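Local atomic coordinates of fructose-bisphosphate aldolase (Thermus caldophilus, PDB entry 2FJK), a protein that belongs to the class II fructose-bisphosphate aldolases, enzymes built on a TIM-barrel fold, and carries bound 1,3-dihydroxyacetonephosphate in this crystal. Residues I160-R164 and T165-Y169; H191-L194 and A195-K199; K293-M296 and E297-G300; N25-E28 and F29-I33. One frame throughout, in Å; residues are numbered along the deposited sequence.

Contact 1: residues I160-R164 and T165-Y169; sequences IFMER and TGADY
Phe161 O is gripped twice by one residue: Thr165 OG1 donates to it at 2.9 Å and Thr165 N at 3.0 Å. The two donors reach this oxygen from opposite faces of the carbonyl plane, the amide more nearly in line with the C=O bond (C=O...N 157°) and the hydroxyl more from the flank (C=O...O 133°). A chi1 of 69° places OG1 between the threonine's own N and carbonyl carbon and turns it back onto the last turn of the helix. Thr165 is the first residue to leave helical backbone angles, and its hydroxyl adds a second bond where the helical ladder runs out. The same rotamer lays the methyl CG2 over one face of the Phe161 ring, toward its rim, 4.0 Å from CE1. Farther round the turn, Met162 (selenomethionine) folds its chain at chi2 and chi3, bringing SE to 3.7 Å from Ala167 CB and letting CE reach Tyr169 O at 3.3 Å. The turn leads from helix 155-164 toward strand 171-172. Phe161 packs on helix 108-124 and strand 128-133, Asp168 pairs by backbone with Val129 of that strand, and Tyr169 OH bonds to Thr128 OG1.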
loop_
_atom_site.group_PDB
_atom_site.type_symbol
_atom_site.label_atom_id
_atom_site.label_comp_id
_atom_site.label_asym_id
_atom_site.label_seq_id
_atom_site.Cartn_x
_atom_site.Cartn_y
_atom_site.Cartn_z
ATOM N N ILE A 160 -30.261 26.837 -4.169
ATOM C CA ILE A 160 -30.690 26.182 -5.398
ATOM C C ILE A 160 -29.566 25.383 -6.049
ATOM O O ILE A 160 -29.782 24.266 -6.512
ATOM C CB ILE A 160 -31.226 27.209 -6.412
ATOM C CG1 ILE A 160 -32.434 27.941 -5.817
ATOM C CG2 ILE A 160 -31.627 26.499 -7.695
ATOM C CD1 ILE A 160 -32.957 29.071 -6.671
ATOM N N PHE A 161 -28.370 25.967 -6.091
ATOM C CA PHE A 161 -27.214 25.298 -6.680
ATOM C C PHE A 161 -26.963 24.009 -5.903
ATOM O O PHE A 161 -26.819 22.940 -6.488
ATOM C CB PHE A 161 -25.984 26.211 -6.596
ATOM C CG PHE A 161 -24.740 25.622 -7.202
ATOM C CD1 PHE A 161 -24.674 25.349 -8.563
ATOM C CD2 PHE A 161 -23.620 25.370 -6.414
ATOM C CE1 PHE A 161 -23.515 24.835 -9.133
ATOM C CE2 PHE A 161 -22.448 24.855 -6.972
ATOM C CZ PHE A 161 -22.396 24.587 -8.335
HETATM N N MSE A 162 -26.922 24.128 -4.580
HETATM C CA MSE A 162 -26.693 22.990 -3.698
HETATM C C MSE A 162 -27.776 21.911 -3.791
HETATM O O MSE A 162 -27.489 20.727 -3.640
HETATM C CB MSE A 162 -26.563 23.477 -2.252
HETATM C CG MSE A 162 -25.248 24.186 -1.975
HETATM SE SE MSE A 162 -23.735 23.028 -2.341
HETATM C CE MSE A 162 -23.504 22.307 -0.556
ATOM N N GLU A 163 -29.019 22.310 -4.038
ATOM C CA GLU A 163 -30.090 21.331 -4.153
ATOM C C GLU A 163 -30.082 20.617 -5.510
ATOM O O GLU A 163 -30.240 19.397 -5.569
ATOM C CB GLU A 163 -31.447 21.999 -3.897
ATOM C CG GLU A 163 -31.687 22.324 -2.424
ATOM C CD GLU A 163 -32.959 23.129 -2.175
ATOM O OE1 GLU A 163 -33.328 23.304 -0.992
ATOM O OE2 GLU A 163 -33.583 23.593 -3.154
ATOM N N ARG A 164 -29.882 21.364 -6.594
ATOM C CA ARG A 164 -29.867 20.767 -7.931
ATOM C C ARG A 164 -28.654 19.853 -8.117
ATOM O O ARG A 164 -28.700 18.897 -8.892
ATOM C CB ARG A 164 -29.884 21.855 -9.004
ATOM C CG ARG A 164 -30.895 22.960 -8.752
ATOM C CD ARG A 164 -31.372 23.580 -10.054
ATOM N NE ARG A 164 -31.102 22.720 -11.202
ATOM C CZ ARG A 164 -30.930 23.163 -12.443
ATOM N NH1 ARG A 164 -31.001 24.460 -12.698
ATOM N NH2 ARG A 164 -30.690 22.305 -13.424
ATOM N N THR A 165 -27.561 20.167 -7.429
ATOM C CA THR A 165 -26.364 19.331 -7.489
ATOM C C THR A 165 -26.377 18.578 -6.162
ATOM O O THR A 165 -27.038 19.002 -5.218
ATOM C CB THR A 165 -25.064 20.166 -7.563
ATOM O OG1 THR A 165 -24.853 20.839 -6.314
ATOM C CG2 THR A 165 -25.146 21.190 -8.676
ATOM N N GLY A 166 -25.669 17.464 -6.074
ATOM C CA GLY A 166 -25.659 16.747 -4.809
ATOM C C GLY A 166 -24.441 17.118 -3.979
ATOM O O GLY A 166 -24.065 16.387 -3.063
ATOM N N ALA A 167 -23.827 18.258 -4.288
ATOM C CA ALA A 167 -22.629 18.684 -3.570
ATOM C C ALA A 167 -22.787 18.621 -2.048
ATOM O O ALA A 167 -23.881 18.786 -1.510
ATOM C CB ALA A 167 -22.222 20.086 -4.008
ATOM N N ASP A 168 -21.669 18.387 -1.369
ATOM C CA ASP A 168 -21.635 18.260 0.076
ATOM C C ASP A 168 -21.137 19.491 0.834
ATOM O O ASP A 168 -21.481 19.668 2.001
ATOM C CB ASP A 168 -20.741 17.071 0.456
ATOM C CG ASP A 168 -21.115 15.805 -0.274
ATOM O OD1 ASP A 168 -22.169 15.230 0.047
ATOM O OD2 ASP A 168 -20.356 15.388 -1.173
ATOM N N TYR A 169 -20.336 20.340 0.195
ATOM C CA TYR A 169 -19.781 21.492 0.911
ATOM C C TYR A 169 -20.193 22.894 0.461
ATOM O O TYR A 169 -21.004 23.541 1.118
ATOM C CB TYR A 169 -18.249 21.396 0.922
ATOM C CG TYR A 169 -17.741 20.020 1.284
ATOM C CD1 TYR A 169 -18.316 19.307 2.334
ATOM C CD2 TYR A 169 -16.702 19.415 0.564
ATOM C CE1 TYR A 169 -17.887 18.038 2.657
ATOM C CE2 TYR A 169 -16.259 18.128 0.886
ATOM C CZ TYR A 169 -16.861 17.449 1.936
ATOM O OH TYR A 169 -16.459 16.179 2.289
#

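Contact 2: residues H191-L194 and A195-K199; sequences HPRL and ARIAK
His191 O accepts from Ala195 N at 2.9 Å, the first of four consecutive i to i+4 bonds that run through this stretch of helix 191-200. Arg196 N repeats the spacing with Pro192 O, Ile197 N is 3.1 Å from Arg193 O, and Ala198 N is 2.9 Å from Leu194 O, so every carbonyl of residues 191-194 is engaged by the turn that follows. This helix of the TIM-barrel fold precedes strand 205-207, on whose Leu205 Leu194 packs. The side-chain meeting is confined largely to Arg193 and Ile197, one turn apart. Their chains cross at an angle, Ile197 CD1 touching Arg193 CG at 3.8 Å. With CG1 of Ile197 set beside its own N (chi1 -53°), the ethyl branch folds back over Arg193 O, and CG1 comes within 2.9 Å of that oxygen, a tight fit. Beyond CG the extended arginine heads off to a weak bond between its NE and Thr153 O, while Ile197 rests on Pro155 and Ala158 of helix 155-164. The chemistry therefore divides in two: main-chain bonds hold the turn together, and between the two side chains the meeting is of aliphatic carbon. Arg193 NH1 and Arg196 NH1, 6.3 Å apart, would be expected to repel slightly.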
loop_
_atom_site.group_PDB
_atom_site.type_symbol
_atom_site.label_atom_id
_atom_site.label_comp_id
_atom_site.label_asym_id
_atom_site.label_seq_id
_atom_site.Cartn_x
_atom_site.Cartn_y
_atom_site.Cartn_z
ATOM N N HIS A 191 -19.324 39.901 5.252
ATOM C CA HIS A 191 -19.831 39.049 6.321
ATOM C C HIS A 191 -21.347 38.876 6.316
ATOM O O HIS A 191 -21.847 37.777 6.560
ATOM C CB HIS A 191 -19.361 39.578 7.676
ATOM C CG HIS A 191 -17.897 39.375 7.922
ATOM N ND1 HIS A 191 -17.311 38.126 7.927
ATOM C CD2 HIS A 191 -16.904 40.257 8.186
ATOM C CE1 HIS A 191 -16.021 38.247 8.187
ATOM N NE2 HIS A 191 -15.747 39.529 8.350
ATOM N N PRO A 192 -22.101 39.953 6.035
ATOM C CA PRO A 192 -23.560 39.828 6.013
ATOM C C PRO A 192 -23.968 38.832 4.942
ATOM O O PRO A 192 -24.873 38.024 5.139
ATOM C CB PRO A 192 -24.024 41.246 5.685
ATOM C CG PRO A 192 -22.951 42.087 6.292
ATOM C CD PRO A 192 -21.701 41.360 5.868
ATOM N N ARG A 193 -23.287 38.909 3.803
ATOM C CA ARG A 193 -23.549 38.020 2.683
ATOM C C ARG A 193 -23.309 36.574 3.116
ATOM O O ARG A 193 -24.098 35.682 2.812
ATOM C CB ARG A 193 -22.620 38.368 1.523
ATOM C CG ARG A 193 -22.974 37.689 0.233
ATOM C CD ARG A 193 -22.023 38.075 -0.878
ATOM N NE ARG A 193 -22.708 37.982 -2.160
ATOM C CZ ARG A 193 -23.484 38.935 -2.660
ATOM N NH1 ARG A 193 -23.661 40.066 -1.993
ATOM N NH2 ARG A 193 -24.112 38.738 -3.809
ATOM N N LEU A 194 -22.206 36.347 3.824
ATOM C CA LEU A 194 -21.881 35.008 4.302
ATOM C C LEU A 194 -23.008 34.542 5.227
ATOM O O LEU A 194 -23.477 33.404 5.144
ATOM C CB LEU A 194 -20.547 35.035 5.056
ATOM C CG LEU A 194 -20.033 33.724 5.666
ATOM C CD1 LEU A 194 -19.990 32.616 4.606
ATOM C CD2 LEU A 194 -18.649 33.962 6.244
ATOM N N ALA A 195 -23.453 35.445 6.097
ATOM C CA ALA A 195 -24.520 35.138 7.040
ATOM C C ALA A 195 -25.805 34.699 6.340
ATOM O O ALA A 195 -26.440 33.737 6.764
ATOM C CB ALA A 195 -24.789 36.354 7.941
ATOM N N ARG A 196 -26.185 35.397 5.270
ATOM C CA ARG A 196 -27.402 35.052 4.526
ATOM C C ARG A 196 -27.288 33.686 3.862
ATOM O O ARG A 196 -28.214 32.877 3.903
ATOM C CB ARG A 196 -27.688 36.084 3.432
ATOM C CG ARG A 196 -28.070 37.470 3.914
ATOM C CD ARG A 196 -28.442 38.336 2.715
ATOM N NE ARG A 196 -28.802 39.703 3.079
ATOM C CZ ARG A 196 -29.160 40.636 2.201
ATOM N NH1 ARG A 196 -29.203 40.350 0.905
ATOM N NH2 ARG A 196 -29.482 41.854 2.617
ATOM N N ILE A 197 -26.147 33.448 3.228
ATOM C CA ILE A 197 -25.898 32.190 2.535
ATOM C C ILE A 197 -25.938 31.014 3.511
ATOM O O ILE A 197 -26.456 29.944 3.186
ATOM C CB ILE A 197 -24.533 32.248 1.809
ATOM C CG1 ILE A 197 -24.493 33.495 0.921
ATOM C CG2 ILE A 197 -24.330 31.012 0.948
ATOM C CD1 ILE A 197 -23.123 33.866 0.413
ATOM N N ALA A 198 -25.406 31.225 4.711
ATOM C CA ALA A 198 -25.384 30.179 5.731
ATOM C C ALA A 198 -26.797 29.852 6.187
ATOM O O ALA A 198 -27.134 28.687 6.410
ATOM C CB ALA A 198 -24.529 30.620 6.923
ATOM N N LYS A 199 -27.622 30.886 6.315
ATOM C CA LYS A 199 -29.006 30.715 6.741
ATOM C C LYS A 199 -29.812 29.905 5.739
ATOM O O LYS A 199 -30.827 29.301 6.086
ATOM C CB LYS A 199 -29.668 32.074 6.969
ATOM C CG LYS A 199 -28.991 32.924 8.031
ATOM C CD LYS A 199 -29.829 34.141 8.381
ATOM C CE LYS A 199 -29.152 34.991 9.442
ATOM N NZ LYS A 199 -29.961 36.188 9.796
#

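Contact 3: residues K293-M296 and E297-G300; sequences KSRM and ELFG
Lys293 gives its carbonyl O to Glu297 N at 2.9 Å, and the next residue does likewise, Ser294 O taking Leu298 N. The Glu297 side chain swings back alongside this turn, leaving OE1 3.7 Å from Ser294 CA. Ser294 OG is turned instead to Val291 O, one turn earlier. Arg295 meets two residues of the next turn, Leu298 and Phe299. Its O both accepts from Phe299 N and sits over one face of the Phe299 ring, 3.1 Å from CG. The arginine chain bends at chi2 (59°), which curls it past the far end of that ring: CG lies 3.5 Å from Phe299 CZ and NE 3.4 Å from the same carbon. CZ of the phenylalanine stands over one face of the guanidinium, yet the two planes are 56° apart, so this is no parallel stack. Leu298 extends alongside the arginine in the same direction, its CD2 3.7 Å from NH1. The stretch closes helix 277-299, near the C-terminal end of the TIM-barrel chain, and Arg295 appears to sit in the second shell of the ligand pocket: NE bonds to Thr252 OG1, and Thr252 lines the site of 1,3-dihydroxyacetonephosphate. Met296 (selenomethionine) packs on Ala36 of helix 27-38, while its O receives a weak bond from Gly300 N at 3.0 Å. Gly300, with phi at 78°, takes the chain out of the helix in a conformation suited to a residue lacking CB.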
loop_
_atom_site.group_PDB
_atom_site.type_symbol
_atom_site.label_atom_id
_atom_site.label_comp_id
_atom_site.label_asym_id
_atom_site.label_seq_id
_atom_site.Cartn_x
_atom_site.Cartn_y
_atom_site.Cartn_z
ATOM N N LYS A 293 0.406 25.138 12.375
ATOM C CA LYS A 293 -0.020 25.111 13.771
ATOM C C LYS A 293 -0.773 26.375 14.148
ATOM O O LYS A 293 -1.916 26.298 14.597
ATOM C CB LYS A 293 1.190 24.906 14.696
ATOM C CG LYS A 293 1.678 23.465 14.731
ATOM C CD LYS A 293 3.030 23.317 15.406
ATOM C CE LYS A 293 3.017 23.808 16.845
ATOM N NZ LYS A 293 4.391 23.808 17.430
ATOM N N SER A 294 -0.154 27.535 13.953
ATOM C CA SER A 294 -0.829 28.786 14.298
ATOM C C SER A 294 -2.148 28.896 13.526
ATOM O O SER A 294 -3.153 29.395 14.043
ATOM C CB SER A 294 0.077 29.994 14.018
ATOM O OG SER A 294 0.446 30.091 12.657
ATOM N N ARG A 295 -2.138 28.397 12.295
ATOM C CA ARG A 295 -3.323 28.406 11.445
ATOM C C ARG A 295 -4.438 27.631 12.148
ATOM O O ARG A 295 -5.591 28.069 12.197
ATOM C CB ARG A 295 -2.992 27.732 10.115
ATOM C CG ARG A 295 -3.778 28.236 8.950
ATOM C CD ARG A 295 -3.553 29.721 8.761
ATOM N NE ARG A 295 -4.290 30.187 7.603
ATOM C CZ ARG A 295 -4.685 31.438 7.419
ATOM N NH1 ARG A 295 -4.418 32.373 8.323
ATOM N NH2 ARG A 295 -5.360 31.744 6.328
HETATM N N MSE A 296 -4.085 26.462 12.676
HETATM C CA MSE A 296 -5.050 25.631 13.388
HETATM C C MSE A 296 -5.520 26.325 14.673
HETATM O O MSE A 296 -6.652 26.122 15.101
HETATM C CB MSE A 296 -4.439 24.264 13.710
HETATM C CG MSE A 296 -4.063 23.471 12.471
HETATM SE SE MSE A 296 -3.077 21.864 12.851
HETATM C CE MSE A 296 -1.315 22.554 12.972
ATOM N N GLU A 297 -4.655 27.137 15.283
ATOM C CA GLU A 297 -5.032 27.878 16.491
ATOM C C GLU A 297 -6.087 28.917 16.129
ATOM O O GLU A 297 -7.037 29.135 16.865
ATOM C CB GLU A 297 -3.845 28.622 17.090
ATOM C CG GLU A 297 -2.809 27.768 17.763
ATOM C CD GLU A 297 -1.804 28.613 18.518
ATOM O OE1 GLU A 297 -1.162 29.482 17.887
ATOM O OE2 GLU A 297 -1.662 28.415 19.744
ATOM N N LEU A 298 -5.894 29.568 14.992
ATOM C CA LEU A 298 -6.823 30.585 14.525
ATOM C C LEU A 298 -8.154 29.957 14.123
ATOM O O LEU A 298 -9.212 30.549 14.318
ATOM C CB LEU A 298 -6.213 31.331 13.335
ATOM C CG LEU A 298 -7.078 32.367 12.613
ATOM C CD1 LEU A 298 -7.487 33.474 13.589
ATOM C CD2 LEU A 298 -6.291 32.939 11.439
ATOM N N PHE A 299 -8.096 28.744 13.582
ATOM C CA PHE A 299 -9.299 28.046 13.133
ATOM C C PHE A 299 -10.091 27.378 14.250
ATOM O O PHE A 299 -11.266 27.060 14.075
ATOM C CB PHE A 299 -8.943 26.997 12.068
ATOM C CG PHE A 299 -8.321 27.577 10.812
ATOM C CD1 PHE A 299 -8.410 28.936 10.528
ATOM C CD2 PHE A 299 -7.673 26.744 9.899
ATOM C CE1 PHE A 299 -7.863 29.459 9.349
ATOM C CE2 PHE A 299 -7.126 27.255 8.719
ATOM C CZ PHE A 299 -7.221 28.616 8.445
ATOM N N GLY A 300 -9.453 27.160 15.395
ATOM C CA GLY A 300 -10.147 26.525 16.500
ATOM C C GLY A 300 -10.281 25.017 16.363
ATOM O O GLY A 300 -11.178 24.412 16.954
#

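Contact 4: residues N25-E28 and F29-I33; sequences NNME and FTQAI
Asn26 OD1 caps the start of helix 27-38, accepting from Phe29 N at 3.1 Å in a nearly straight bond (N-H...O 170°). Asn26 is the N-cap residue, and its chi1 of 66° folds the amide forward over the first turn, where it satisfies an N-H that has no earlier helical carbonyl to bind. The backbone O of Asn26 is also engaged, weakly by Thr30 N. Thr30 OG1 lies 2.7 Å from Asn26 O and bonds to it too, although the position of this hydroxyl is less certain. Regular helical bonding follows, with Gln31 N 2.9 Å from Met27 O and Ala32 N 3.1 Å from Glu28 O. Asn26 ND2 is held from outside by Glu28 OE2 of the second subunit; reciprocally, Glu28 OE2 of this chain bonds to Asn26 ND2 and Tyr55 OH of the second subunit. These bonds place the capped end at a subunit interface. The helix is the crossover of a beta-alpha-beta unit, strand 19-23 to strand 44-47, in the TIM barrel. Outward from the cap, the same OD1 lies at the edge of the Phe29 ring, close to its plane and 3.2 Å from CD1, with amide and ring planes 52° apart. On another side of the helix Gln31 crosses Met27 (selenomethionine) at an angle: its CD is 3.8 Å from Met27 CG, and NE2 approaches SE at 4.2 Å. Gln31 OE1 bonds to Arg285 NH1 of helix 277-299. Thr30 packs on Leu46 of strand 44-47.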
loop_
_atom_site.group_PDB
_atom_site.type_symbol
_atom_site.label_atom_id
_atom_site.label_comp_id
_atom_site.label_asym_id
_atom_site.label_seq_id
_atom_site.Cartn_x
_atom_site.Cartn_y
_atom_site.Cartn_z
ATOM N N ASN A 25 2.774 19.845 -2.160
ATOM C CA ASN A 25 3.331 19.521 -3.460
ATOM C C ASN A 25 4.452 18.479 -3.377
ATOM O O ASN A 25 4.900 17.965 -4.396
ATOM C CB ASN A 25 3.806 20.805 -4.146
ATOM C CG ASN A 25 2.655 21.561 -4.796
ATOM O OD1 ASN A 25 2.263 21.252 -5.916
ATOM N ND2 ASN A 25 2.092 22.534 -4.081
ATOM N N ASN A 26 4.893 18.152 -2.164
ATOM C CA ASN A 26 5.935 17.145 -2.013
ATOM C C ASN A 26 5.944 16.516 -0.621
ATOM O O ASN A 26 4.970 16.633 0.141
ATOM C CB ASN A 26 7.320 17.731 -2.356
ATOM C CG ASN A 26 7.773 18.805 -1.381
ATOM O OD1 ASN A 26 7.116 19.076 -0.382
ATOM N ND2 ASN A 26 8.909 19.415 -1.669
HETATM N N MSE A 27 7.039 15.831 -0.303
HETATM C CA MSE A 27 7.171 15.173 0.990
HETATM C C MSE A 27 7.241 16.171 2.152
HETATM O O MSE A 27 6.438 16.109 3.074
HETATM C CB MSE A 27 8.424 14.298 1.025
HETATM C CG MSE A 27 8.500 13.391 2.256
HETATM SE SE MSE A 27 10.210 12.481 2.345
HETATM C CE MSE A 27 10.118 11.561 0.646
ATOM N N GLU A 28 8.193 17.093 2.095
ATOM C CA GLU A 28 8.362 18.078 3.169
ATOM C C GLU A 28 7.089 18.805 3.596
ATOM O O GLU A 28 6.848 18.995 4.796
ATOM C CB GLU A 28 9.437 19.101 2.787
ATOM C CG GLU A 28 10.876 18.564 2.917
ATOM C CD GLU A 28 11.389 17.867 1.660
ATOM O OE1 GLU A 28 10.564 17.483 0.801
ATOM O OE2 GLU A 28 12.623 17.699 1.537
ATOM N N PHE A 29 6.274 19.223 2.629
ATOM C CA PHE A 29 5.037 19.918 2.970
ATOM C C PHE A 29 4.040 18.964 3.606
ATOM O O PHE A 29 3.325 19.343 4.535
ATOM C CB PHE A 29 4.385 20.554 1.744
ATOM C CG PHE A 29 4.979 21.877 1.340
ATOM C CD1 PHE A 29 6.229 21.946 0.739
ATOM C CD2 PHE A 29 4.275 23.055 1.544
ATOM C CE1 PHE A 29 6.765 23.160 0.348
ATOM C CE2 PHE A 29 4.804 24.279 1.156
ATOM C CZ PHE A 29 6.050 24.331 0.557
ATOM N N THR A 30 3.992 17.725 3.119
ATOM C CA THR A 30 3.041 16.773 3.667
ATOM C C THR A 30 3.368 16.413 5.107
ATOM O O THR A 30 2.473 16.266 5.936
ATOM C CB THR A 30 2.975 15.478 2.857
ATOM O OG1 THR A 30 2.780 15.782 1.473
ATOM C CG2 THR A 30 1.804 14.639 3.343
ATOM N N GLN A 31 4.656 16.269 5.400
ATOM C CA GLN A 31 5.095 15.936 6.750
ATOM C C GLN A 31 4.767 17.068 7.716
ATOM O O GLN A 31 4.229 16.836 8.811
ATOM C CB GLN A 31 6.602 15.698 6.773
ATOM C CG GLN A 31 7.062 14.581 5.862
ATOM C CD GLN A 31 8.566 14.412 5.901
ATOM O OE1 GLN A 31 9.314 15.348 5.620
ATOM N NE2 GLN A 31 9.016 13.220 6.256
ATOM N N ALA A 32 5.113 18.290 7.311
ATOM C CA ALA A 32 4.869 19.470 8.141
ATOM C C ALA A 32 3.387 19.599 8.483
ATOM O O ALA A 32 3.017 19.794 9.647
ATOM C CB ALA A 32 5.351 20.730 7.426
ATOM N N ILE A 33 2.544 19.483 7.466
ATOM C CA ILE A 33 1.117 19.591 7.674
ATOM C C ILE A 33 0.583 18.529 8.628
ATOM O O ILE A 33 -0.113 18.860 9.588
ATOM C CB ILE A 33 0.341 19.480 6.359
ATOM C CG1 ILE A 33 0.769 20.590 5.389
ATOM C CG2 ILE A 33 -1.143 19.578 6.642
ATOM C CD1 ILE A 33 0.177 20.419 3.997
#

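How the contacts relate
Along the chain the order is contact 4, contact 1, contact 2, contact 3, all within the one class II aldolase TIM-barrel fold. Contacts 1 and 2 are neighbours, their centres about 17 Å apart; side chains of helix 191-200 touch helix 155-164, whose C-terminal end forms part of contact 1. Contacts 3 and 4 form the other close pair, with nearest atoms about 5 Å apart: contact 4 lies on helix 27-38 and contact 3 on helix 277-299, and the two helices pack together. Contact 4 lies across the chain's centre from contacts 1 and 2, about 32 and 34 Å away between centres. The four sample a helix start, a mid-helix turn and two helix ends, with contact 3 near the ligand pocket and contact 4 at the subunit interface.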